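PDB 5O5C: putative decarboxylase involved in desferrioxamine biosynthesis from Erwinia amylovora, which probably catalyses the pyridoxal-phosphate-dependent decarboxylation of lysine to cadaverine, a step in building the siderophore desferrioxamine E. Local coordinates for residues W151-R155 against I156-A160. Sequence-based numbering, arbitrary orientation.
Sequences WTLSR and IGLPA
Leu-153 and Leu-158 meet methyl against methyl where helix 140-156 ends, CD2 of Leu-153 lying 3.7 Å from CD1 of Leu-158. Leu-153 starts out pointing away from the outgoing chain, but CG lies beside the backbone N (chi1 -74°), and CD2 reaches Leu-158 obliquely. One turn after Thr-152, Ile-156 CD1 rests 4.1 Å from Thr-152 CG2 and 3.9 Å from Thr-152 O. This buried side is the tight one: Thr-152, Leu-153 and Ile-156 all pack on Phe-342 of strand 339-343, while Thr-152 OG1 bonds to Tyr-328 OH and Val-148 O. The backbone closes in a glycine C-cap resembling a Schellman motif. Gly-157 leaves helical angles with positive phi (91°); Leu-153 O takes Gly-157 N as its main donor at 2.9 Å and Leu-158 N only weakly at 3.5 Å, and the two leucines form the C3–C'' apolar pair that usually accompanies such a cap. One residue earlier, Thr-152 O accepts from both Arg-155 N and Ile-156 N, the latter being the regular helical bond. The solvent side, with Ser-154 and Gly-157 exposed, is looser. On the flank facing the second subunit, the Arg-155 chain, bent at chi2, leads away from the cap, its CG 4.2 Å above the Trp-151 ring centre. NH1 bonds to Leu-306 O; NH2 forms a salt bridge to Asp-77 OD1 of the second subunit, which also accepts from Trp-151 NE1.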
# COMPACT_ATOMS: atom_id res chain seq x y z
N TRP B 151 11.96 -7.97 15.94
CA TRP B 151 11.09 -8.50 17.00
C TRP B 151 10.08 -9.54 16.48
O TRP B 151 9.84 -10.57 17.13
CB TRP B 151 10.34 -7.36 17.70
CG TRP B 151 9.31 -7.81 18.73
CD1 TRP B 151 9.56 -8.07 20.05
CD2 TRP B 151 7.89 -8.01 18.55
NE1 TRP B 151 8.40 -8.46 20.68
CE2 TRP B 151 7.35 -8.41 19.80
CE3 TRP B 151 7.02 -7.92 17.45
CZ2 TRP B 151 5.99 -8.72 19.99
CZ3 TRP B 151 5.64 -8.24 17.63
CH2 TRP B 151 5.15 -8.63 18.91
N THR B 152 9.48 -9.27 15.33
CA THR B 152 8.56 -10.26 14.74
C THR B 152 9.30 -11.54 14.39
O THR B 152 8.87 -12.64 14.70
CB THR B 152 7.82 -9.68 13.52
OG1 THR B 152 7.13 -8.51 13.93
CG2 THR B 152 6.82 -10.64 13.06
N LEU B 153 10.43 -11.40 13.76
CA LEU B 153 11.19 -12.58 13.37
C LEU B 153 11.61 -13.45 14.59
O LEU B 153 11.67 -14.69 14.50
CB LEU B 153 12.42 -12.18 12.62
CG LEU B 153 12.25 -11.69 11.19
CD1 LEU B 153 13.54 -11.01 10.88
CD2 LEU B 153 11.99 -12.81 10.19
N SER B 154 11.91 -12.79 15.70
CA SER B 154 12.14 -13.47 16.97
C SER B 154 10.97 -14.32 17.43
O SER B 154 11.18 -15.38 18.04
CB SER B 154 12.48 -12.47 18.05
OG SER B 154 12.85 -13.12 19.23
N ARG B 155 9.75 -13.88 17.13
CA ARG B 155 8.57 -14.60 17.57
C ARG B 155 8.24 -15.72 16.64
O ARG B 155 7.69 -16.73 17.08
CB ARG B 155 7.42 -13.64 17.64
CG ARG B 155 7.66 -12.52 18.63
CD ARG B 155 7.06 -12.93 19.89
NE ARG B 155 7.24 -12.03 20.99
CZ ARG B 155 6.41 -11.99 22.03
NH1 ARG B 155 5.33 -12.76 22.06
NH2 ARG B 155 6.68 -11.22 23.05
N ILE B 156 8.54 -15.54 15.34
CA ILE B 156 8.34 -16.62 14.37
C ILE B 156 9.34 -17.75 14.62
O ILE B 156 9.01 -18.93 14.42
CB ILE B 156 8.50 -16.13 12.93
CG1 ILE B 156 7.32 -15.28 12.52
CG2 ILE B 156 8.66 -17.27 11.93
CD1 ILE B 156 7.66 -14.33 11.36
N GLY B 157 10.56 -17.35 15.00
CA GLY B 157 11.65 -18.30 15.23
C GLY B 157 12.51 -18.56 14.01
O GLY B 157 13.27 -19.52 13.98
N LEU B 158 12.42 -17.72 12.99
CA LEU B 158 13.31 -17.85 11.83
C LEU B 158 14.81 -17.70 12.22
O LEU B 158 15.15 -16.98 13.15
CB LEU B 158 12.90 -16.87 10.73
CG LEU B 158 11.53 -17.19 10.11
CD1 LEU B 158 11.09 -16.17 9.08
CD2 LEU B 158 11.42 -18.59 9.54
N PRO B 159 15.71 -18.38 11.50
CA PRO B 159 17.11 -18.36 11.95
C PRO B 159 17.82 -17.02 11.71
O PRO B 159 17.23 -16.06 11.12
CB PRO B 159 17.74 -19.48 11.11
CG PRO B 159 16.98 -19.45 9.83
CD PRO B 159 15.58 -18.94 10.14
N ALA B 160 19.08 -17.00 12.11
CA ALA B 160 19.94 -15.83 12.14
C ALA B 160 19.86 -14.89 10.93
O ALA B 160 19.43 -13.74 11.09
CB ALA B 160 21.35 -16.24 12.41